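Local coordinates for protein acid phosphatase (Bacillus anthracis, PDB 2I33) that probably hydrolyses phosphate monoesters as a magnesium-bound class C acid phosphatase of the HAD superfamily, at residues A[116-128]-A[160-172]. Numbering follows the deposited sequence.
Sequences KGVDIYYISNRKT and GKEKRRELVSQTH
K161 crosses I123 obliquely and ends on its backbone oxygen. Its CB lies 3.9 Å from I123 CG2; CG comes closer to the same methyl and also sits 3.5 Å from N125 OD1; CD still rests on I123 CG2, and CE comes to 3.3 Å from I123 O. Its outer torsions all stay near 180°, which carries NZ to I123 O for a hydrogen bond of 2.9 Å, and NZ also forms salt bridges to D184 and to D65, a magnesium ligand. This is the Rossmann-like core of a HAD phosphatase: helix 162-171 packs antiparallel (166°) to strand 119-125, with K161 as N-cap at the catalytic end of the sheet, and its place is consistent with the motif III lysine of HAD phosphatases. Next to it R164, bent at chi3 (-84°), turns its guanidinium edge to the strand end: NH2 reaches N125 OD1 at 2.8 Å, nearly straight, while NH1 approaches S124 O from above the carbonyl plane. I123 CG2 lies over a face of that guanidinium. Further along, V168 CG2 sits over the Y121 ring face, 4.1 Å from its centroid. Y121 in turn points its edge at the face of H172, whose NE2 donates to the anti lone pair of D119 OD2 at 2.7 Å.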
ATOM      1  N   LYS A 116      -1.541   5.764 -26.876  1.00 26.11           N
ATOM      2  CA  LYS A 116      -0.866   4.632 -27.517  1.00 27.56           C
ATOM      3  C   LYS A 116      -1.831   3.764 -28.288  1.00 27.52           C
ATOM      4  O   LYS A 116      -1.435   2.757 -28.878  1.00 27.99           O
ATOM      5  CB  LYS A 116      -0.152   3.778 -26.471  1.00 27.53           C
ATOM      6  CG  LYS A 116       1.010   4.474 -25.734  1.00 31.56           C
ATOM      7  CD  LYS A 116       2.048   4.976 -26.726  1.00 35.62           C
ATOM      8  CE  LYS A 116       3.491   4.744 -26.304  1.00 38.78           C
ATOM      9  NZ  LYS A 116       4.399   4.525 -27.464  1.00 40.10           N
ATOM     10  N   GLY A 117      -3.104   4.157 -28.288  1.00 27.64           N
ATOM     11  CA  GLY A 117      -4.121   3.422 -28.994  1.00 28.14           C
ATOM     12  C   GLY A 117      -4.625   2.188 -28.270  1.00 28.21           C
ATOM     13  O   GLY A 117      -5.262   1.319 -28.892  1.00 28.86           O
ATOM     14  N   VAL A 118      -4.347   2.119 -26.976  1.00 28.43           N
ATOM     15  CA  VAL A 118      -4.703   0.976 -26.152  1.00 28.14           C
ATOM     16  C   VAL A 118      -6.085   1.239 -25.550  1.00 28.24           C
ATOM     17  O   VAL A 118      -6.330   2.287 -24.931  1.00 30.18           O
ATOM     18  CB  VAL A 118      -3.647   0.737 -25.047  1.00 28.21           C
ATOM     19  CG1 VAL A 118      -4.101  -0.333 -24.041  1.00 28.48           C
ATOM     20  CG2 VAL A 118      -2.290   0.377 -25.655  1.00 28.53           C
ATOM     21  N   ASP A 119      -6.963   0.264 -25.693  1.00 27.80           N
ATOM     22  CA  ASP A 119      -8.276   0.344 -25.094  1.00 27.28           C
ATOM     23  C   ASP A 119      -8.235   0.170 -23.578  1.00 27.33           C
ATOM     24  O   ASP A 119      -7.461  -0.615 -23.037  1.00 27.15           O
ATOM     25  CB  ASP A 119      -9.230  -0.696 -25.702  1.00 26.99           C
ATOM     26  CG  ASP A 119      -9.766  -0.281 -27.069  1.00 29.39           C
ATOM     27  OD1 ASP A 119      -9.947   0.945 -27.272  1.00 30.01           O
ATOM     28  OD2 ASP A 119     -10.034  -1.183 -27.917  1.00 29.83           O
ATOM     29  N   ILE A 120      -9.094   0.924 -22.909  1.00 26.30           N
ATOM     30  CA  ILE A 120      -9.218   0.880 -21.459  1.00 26.82           C
ATOM     31  C   ILE A 120     -10.574   0.314 -21.102  1.00 26.51           C
ATOM     32  O   ILE A 120     -11.599   0.747 -21.637  1.00 27.31           O
ATOM     33  CB  ILE A 120      -9.116   2.303 -20.896  1.00 26.50           C
ATOM     34  CG1 ILE A 120      -7.737   2.881 -21.259  1.00 28.53           C
ATOM     35  CG2 ILE A 120      -9.390   2.331 -19.399  1.00 28.09           C
ATOM     36  CD1 ILE A 120      -7.675   4.377 -21.151  1.00 28.85           C
ATOM     37  N   TYR A 121     -10.591  -0.653 -20.183  1.00 26.76           N
ATOM     38  CA  TYR A 121     -11.837  -1.157 -19.612  1.00 26.66           C
ATOM     39  C   TYR A 121     -11.841  -0.953 -18.134  1.00 27.48           C
ATOM     40  O   TYR A 121     -10.926  -1.369 -17.441  1.00 27.24           O
ATOM     41  CB  TYR A 121     -12.062  -2.607 -19.956  1.00 27.46           C
ATOM     42  CG  TYR A 121     -12.249  -2.650 -21.435  1.00 26.70           C
ATOM     43  CD1 TYR A 121     -13.479  -2.358 -21.996  1.00 26.72           C
ATOM     44  CD2 TYR A 121     -11.169  -2.859 -22.284  1.00 28.58           C
ATOM     45  CE1 TYR A 121     -13.638  -2.319 -23.373  1.00 27.68           C
ATOM     46  CE2 TYR A 121     -11.309  -2.829 -23.630  1.00 29.11           C
ATOM     47  CZ  TYR A 121     -12.536  -2.562 -24.182  1.00 27.68           C
ATOM     48  OH  TYR A 121     -12.650  -2.544 -25.555  1.00 30.67           O
ATOM     49  N   TYR A 122     -12.851  -0.230 -17.684  1.00 27.24           N
ATOM     50  CA  TYR A 122     -13.064  -0.008 -16.261  1.00 27.23           C
ATOM     51  C   TYR A 122     -14.033  -1.084 -15.795  1.00 27.02           C
ATOM     52  O   TYR A 122     -15.231  -0.978 -16.015  1.00 28.74           O
ATOM     53  CB  TYR A 122     -13.658   1.370 -15.988  1.00 26.67           C
ATOM     54  CG  TYR A 122     -12.873   2.518 -16.582  1.00 26.78           C
ATOM     55  CD1 TYR A 122     -11.753   3.001 -15.964  1.00 27.84           C
ATOM     56  CD2 TYR A 122     -13.267   3.118 -17.783  1.00 24.39           C
ATOM     57  CE1 TYR A 122     -11.042   4.053 -16.482  1.00 26.68           C
ATOM     58  CE2 TYR A 122     -12.553   4.155 -18.315  1.00 26.00           C
ATOM     59  CZ  TYR A 122     -11.443   4.626 -17.658  1.00 27.46           C
ATOM     60  OH  TYR A 122     -10.727   5.675 -18.178  1.00 27.90           O
ATOM     61  N   ILE A 123     -13.511  -2.114 -15.125  1.00 26.80           N
ATOM     62  CA  ILE A 123     -14.332  -3.203 -14.627  1.00 27.30           C
ATOM     63  C   ILE A 123     -14.486  -2.961 -13.132  1.00 26.73           C
ATOM     64  O   ILE A 123     -13.543  -3.111 -12.388  1.00 27.15           O
ATOM     65  CB  ILE A 123     -13.690  -4.562 -14.930  1.00 26.71           C
ATOM     66  CG1 ILE A 123     -13.505  -4.703 -16.446  1.00 27.49           C
ATOM     67  CG2 ILE A 123     -14.568  -5.690 -14.376  1.00 28.07           C
ATOM     68  CD1 ILE A 123     -12.802  -5.976 -16.886  1.00 28.14           C
ATOM     69  N   SER A 124     -15.705  -2.619 -12.728  1.00 27.39           N
ATOM     70  CA  SER A 124     -15.995  -2.117 -11.390  1.00 27.43           C
ATOM     71  C   SER A 124     -17.247  -2.764 -10.842  1.00 26.82           C
ATOM     72  O   SER A 124     -18.172  -3.042 -11.598  1.00 27.66           O
ATOM     73  CB  SER A 124     -16.221  -0.611 -11.480  1.00 28.36           C
ATOM     74  OG  SER A 124     -16.870  -0.117 -10.331  1.00 30.10           O
ATOM     75  N   ASN A 125     -17.282  -3.024  -9.533  1.00 26.23           N
ATOM     76  CA  ASN A 125     -18.471  -3.563  -8.900  1.00 27.36           C
ATOM     77  C   ASN A 125     -19.478  -2.530  -8.384  1.00 27.47           C
ATOM     78  O   ASN A 125     -20.419  -2.879  -7.669  1.00 28.29           O
ATOM     79  CB  ASN A 125     -18.096  -4.606  -7.848  1.00 27.69           C
ATOM     80  CG  ASN A 125     -17.478  -5.835  -8.478  1.00 26.71           C
ATOM     81  OD1 ASN A 125     -17.576  -6.007  -9.686  1.00 27.02           O
ATOM     82  ND2 ASN A 125     -16.857  -6.694  -7.673  1.00 29.69           N
ATOM     83  N   ARG A 126     -19.341  -1.285  -8.845  1.00 27.63           N
ATOM     84  CA  ARG A 126     -20.515  -0.423  -8.888  1.00 27.67           C
ATOM     85  C   ARG A 126     -21.614  -1.153  -9.649  1.00 28.22           C
ATOM     86  O   ARG A 126     -21.347  -2.004 -10.520  1.00 26.96           O
ATOM     87  CB  ARG A 126     -20.194   0.895  -9.564  1.00 27.98           C
ATOM     88  CG  ARG A 126     -19.298   1.782  -8.749  1.00 28.92           C
ATOM     89  CD  ARG A 126     -18.750   2.894  -9.556  1.00 31.57           C
ATOM     90  NE  ARG A 126     -18.019   3.779  -8.666  1.00 31.57           N
ATOM     91  CZ  ARG A 126     -18.197   5.087  -8.556  1.00 30.10           C
ATOM     92  NH1 ARG A 126     -19.068   5.726  -9.307  1.00 28.19           N
ATOM     93  NH2 ARG A 126     -17.509   5.754  -7.638  1.00 29.35           N
ATOM     94  N   LYS A 127     -22.849  -0.824  -9.295  1.00 27.68           N
ATOM     95  CA  LYS A 127     -24.014  -1.461  -9.871  1.00 29.71           C
ATOM     96  C   LYS A 127     -24.262  -0.885 -11.260  1.00 28.84           C
ATOM     97  O   LYS A 127     -24.029   0.282 -11.514  1.00 27.94           O
ATOM     98  CB  LYS A 127     -25.215  -1.225  -8.966  1.00 30.24           C
ATOM     99  CG  LYS A 127     -25.025  -1.742  -7.524  1.00 31.80           C
ATOM    100  CD  LYS A 127     -26.234  -1.441  -6.633  1.00 33.40           C
ATOM    101  CE  LYS A 127     -26.235   0.003  -6.133  1.00 37.55           C
ATOM    102  NZ  LYS A 127     -27.275   0.260  -5.095  1.00 39.94           N
ATOM    103  N   THR A 128     -24.778  -1.709 -12.160  1.00 29.33           N
ATOM    104  CA  THR A 128     -25.105  -1.228 -13.496  1.00 29.72           C
ATOM    105  C   THR A 128     -26.047  -0.008 -13.494  1.00 29.26           C
ATOM    106  O   THR A 128     -25.973   0.831 -14.396  1.00 29.47           O
ATOM    107  CB  THR A 128     -25.692  -2.359 -14.332  1.00 29.69           C
ATOM    108  OG1 THR A 128     -26.664  -3.058 -13.539  1.00 30.74           O
ATOM    109  CG2 THR A 128     -24.591  -3.301 -14.747  1.00 30.18           C
ATOM    110  N   GLY A 160     -18.263 -11.460  -8.610  1.00 30.95           N
ATOM    111  CA  GLY A 160     -16.922 -11.108  -9.015  1.00 30.31           C
ATOM    112  C   GLY A 160     -16.899 -10.462 -10.378  1.00 29.57           C
ATOM    113  O   GLY A 160     -17.917  -9.972 -10.860  1.00 29.75           O
ATOM    114  N   LYS A 161     -15.725 -10.496 -11.002  1.00 28.46           N
ATOM    115  CA  LYS A 161     -15.468  -9.793 -12.254  1.00 28.21           C
ATOM    116  C   LYS A 161     -15.002 -10.691 -13.390  1.00 28.71           C
ATOM    117  O   LYS A 161     -14.782 -10.202 -14.498  1.00 28.36           O
ATOM    118  CB  LYS A 161     -14.386  -8.740 -12.018  1.00 27.87           C
ATOM    119  CG  LYS A 161     -14.866  -7.577 -11.206  1.00 27.29           C
ATOM    120  CD  LYS A 161     -13.696  -6.725 -10.779  1.00 27.56           C
ATOM    121  CE  LYS A 161     -14.172  -5.424 -10.127  1.00 28.79           C
ATOM    122  NZ  LYS A 161     -13.062  -4.490  -9.879  1.00 28.78           N
ATOM    123  N   GLU A 162     -14.814 -11.976 -13.119  1.00 28.98           N
ATOM    124  CA  GLU A 162     -14.207 -12.840 -14.129  1.00 29.42           C
ATOM    125  C   GLU A 162     -14.993 -12.788 -15.431  1.00 29.17           C
ATOM    126  O   GLU A 162     -14.399 -12.863 -16.520  1.00 28.33           O
ATOM    127  CB  GLU A 162     -14.052 -14.279 -13.628  1.00 30.47           C
ATOM    128  CG  GLU A 162     -13.280 -15.214 -14.588  1.00 32.22           C
ATOM    129  CD  GLU A 162     -11.859 -14.751 -14.947  1.00 34.68           C
ATOM    130  OE1 GLU A 162     -11.172 -14.048 -14.156  1.00 32.98           O
ATOM    131  OE2 GLU A 162     -11.413 -15.130 -16.057  1.00 37.74           O
ATOM    132  N   LYS A 163     -16.320 -12.684 -15.349  1.00 28.42           N
ATOM    133  CA  LYS A 163     -17.152 -12.650 -16.553  1.00 28.19           C
ATOM    134  C   LYS A 163     -16.811 -11.469 -17.469  1.00 27.73           C
ATOM    135  O   LYS A 163     -16.728 -11.624 -18.697  1.00 27.94           O
ATOM    136  CB  LYS A 163     -18.632 -12.620 -16.167  1.00 28.47           C
ATOM    137  CG  LYS A 163     -19.592 -12.498 -17.314  1.00 29.98           C
ATOM    138  CD  LYS A 163     -21.013 -12.685 -16.828  1.00 30.73           C
ATOM    139  CE  LYS A 163     -21.978 -12.774 -17.979  1.00 31.48           C
ATOM    140  NZ  LYS A 163     -23.377 -12.757 -17.489  1.00 30.50           N
ATOM    141  N   ARG A 164     -16.625 -10.295 -16.873  1.00 27.26           N
ATOM    142  CA  ARG A 164     -16.271  -9.107 -17.645  1.00 26.74           C
ATOM    143  C   ARG A 164     -14.839  -9.183 -18.189  1.00 27.28           C
ATOM    144  O   ARG A 164     -14.587  -8.771 -19.320  1.00 28.45           O
ATOM    145  CB  ARG A 164     -16.511  -7.842 -16.809  1.00 27.00           C
ATOM    146  CG  ARG A 164     -17.982  -7.534 -16.682  1.00 26.08           C
ATOM    147  CD  ARG A 164     -18.228  -6.592 -15.551  1.00 26.16           C
ATOM    148  NE  ARG A 164     -18.318  -7.308 -14.273  1.00 25.60           N
ATOM    149  CZ  ARG A 164     -18.229  -6.715 -13.082  1.00 25.95           C
ATOM    150  NH1 ARG A 164     -17.985  -5.435 -13.008  1.00 27.02           N
ATOM    151  NH2 ARG A 164     -18.339  -7.434 -11.979  1.00 25.26           N
ATOM    152  N   ARG A 165     -13.917  -9.714 -17.388  1.00 28.25           N
ATOM    153  CA  ARG A 165     -12.524  -9.906 -17.829  1.00 28.03           C
ATOM    154  C   ARG A 165     -12.502 -10.829 -19.022  1.00 28.26           C
ATOM    155  O   ARG A 165     -11.838 -10.562 -20.030  1.00 29.58           O
ATOM    156  CB  ARG A 165     -11.665 -10.538 -16.739  1.00 27.89           C
ATOM    157  CG  ARG A 165     -11.284  -9.601 -15.649  1.00 28.79           C
ATOM    158  CD  ARG A 165     -10.223 -10.184 -14.721  1.00 30.62           C
ATOM    159  NE  ARG A 165     -10.745 -11.237 -13.851  1.00 29.71           N
ATOM    160  CZ  ARG A 165     -11.072 -11.081 -12.567  1.00 29.27           C
ATOM    161  NH1 ARG A 165     -11.000  -9.903 -11.969  1.00 27.74           N
ATOM    162  NH2 ARG A 165     -11.510 -12.121 -11.872  1.00 30.78           N
ATOM    163  N   GLU A 166     -13.251 -11.924 -18.919  1.00 27.90           N
ATOM    164  CA  GLU A 166     -13.253 -12.902 -19.986  1.00 28.10           C
ATOM    165  C   GLU A 166     -13.823 -12.269 -21.257  1.00 28.14           C
ATOM    166  O   GLU A 166     -13.304 -12.521 -22.342  1.00 29.50           O
ATOM    167  CB  GLU A 166     -14.027 -14.152 -19.566  1.00 28.41           C
ATOM    168  CG  GLU A 166     -13.838 -15.346 -20.503  1.00 29.89           C
ATOM    169  CD  GLU A 166     -14.653 -15.234 -21.771  1.00 34.37           C
ATOM    170  OE1 GLU A 166     -15.666 -14.497 -21.758  1.00 36.07           O
ATOM    171  OE2 GLU A 166     -14.300 -15.904 -22.776  0.50 32.54           O
ATOM    172  N   LEU A 167     -14.874 -11.451 -21.122  1.00 28.53           N
ATOM    173  CA  LEU A 167     -15.472 -10.742 -22.254  1.00 28.88           C
ATOM    174  C   LEU A 167     -14.456  -9.847 -22.930  1.00 28.98           C
ATOM    175  O   LEU A 167     -14.352  -9.843 -24.161  1.00 28.09           O
ATOM    176  CB  LEU A 167     -16.664  -9.889 -21.821  1.00 29.47           C
ATOM    177  N   VAL A 168     -13.710  -9.091 -22.132  1.00 28.66           N
ATOM    178  CA  VAL A 168     -12.689  -8.230 -22.706  1.00 29.18           C
ATOM    179  C   VAL A 168     -11.624  -9.055 -23.413  1.00 29.56           C
ATOM    180  O   VAL A 168     -11.181  -8.691 -24.502  1.00 30.57           O
ATOM    181  CB  VAL A 168     -12.024  -7.337 -21.663  1.00 29.46           C
ATOM    182  CG1 VAL A 168     -10.823  -6.637 -22.288  1.00 29.43           C
ATOM    183  CG2 VAL A 168     -13.028  -6.326 -21.161  1.00 28.53           C
ATOM    184  N   SER A 169     -11.200 -10.144 -22.775  1.00 30.49           N
ATOM    185  CA  SER A 169     -10.113 -10.974 -23.301  0.50 31.27           C
ATOM    186  C   SER A 169     -10.528 -11.617 -24.613  1.00 31.71           C
ATOM    187  O   SER A 169      -9.679 -12.099 -25.382  1.00 32.57           O
ATOM    188  CB  SER A 169      -9.710 -12.062 -22.295  0.50 31.19           C
ATOM    189  OG  SER A 169     -10.620 -13.176 -22.372  0.50 31.61           O
ATOM    190  N   GLN A 170     -11.832 -11.629 -24.877  1.00 32.93           N
ATOM    191  CA  GLN A 170     -12.318 -12.146 -26.151  1.00 33.00           C
ATOM    192  C   GLN A 170     -11.802 -11.300 -27.314  1.00 33.49           C
ATOM    193  O   GLN A 170     -11.468 -11.825 -28.349  1.00 33.27           O
ATOM    194  CB  GLN A 170     -13.845 -12.167 -26.220  1.00 33.76           C
ATOM    195  CG  GLN A 170     -14.521 -13.075 -25.200  1.00 34.08           C
ATOM    196  CD  GLN A 170     -16.012 -13.220 -25.456  1.00 34.82           C
ATOM    197  OE1 GLN A 170     -16.503 -12.946 -26.582  1.00 37.89           O
ATOM    198  NE2 GLN A 170     -16.752 -13.650 -24.405  1.00 36.32           N
ATOM    199  N   THR A 171     -11.721  -9.985 -27.118  1.00 32.58           N
ATOM    200  CA  THR A 171     -11.420  -9.063 -28.210  1.00 33.40           C
ATOM    201  C   THR A 171     -10.070  -8.394 -28.041  1.00 32.43           C
ATOM    202  O   THR A 171      -9.522  -7.819 -28.979  1.00 33.32           O
ATOM    203  CB  THR A 171     -12.509  -8.005 -28.270  1.00 32.77           C
ATOM    204  OG1 THR A 171     -12.760  -7.505 -26.953  1.00 37.34           O
ATOM    205  CG2 THR A 171     -13.803  -8.630 -28.866  1.00 33.62           C
ATOM    206  N   HIS A 172      -9.552  -8.462 -26.830  1.00 31.89           N
ATOM    207  CA  HIS A 172      -8.334  -7.771 -26.506  1.00 30.71           C
ATOM    208  C   HIS A 172      -7.393  -8.705 -25.803  1.00 30.85           C
ATOM    209  O   HIS A 172      -7.805  -9.670 -25.164  1.00 31.36           O
ATOM    210  CB  HIS A 172      -8.649  -6.577 -25.614  1.00 31.51           C
ATOM    211  CG  HIS A 172      -9.473  -5.534 -26.290  1.00 31.99           C
ATOM    212  ND1 HIS A 172     -10.822  -5.695 -26.551  1.00 33.49           N
ATOM    213  CD2 HIS A 172      -9.135  -4.324 -26.793  1.00 32.53           C
ATOM    214  CE1 HIS A 172     -11.275  -4.633 -27.198  1.00 34.28           C
ATOM    215  NE2 HIS A 172     -10.272  -3.779 -27.341  1.00 34.32           N
TER
HETATM  216  O   HOH W   1     -15.068  -3.005  -7.845  1.00 23.34           O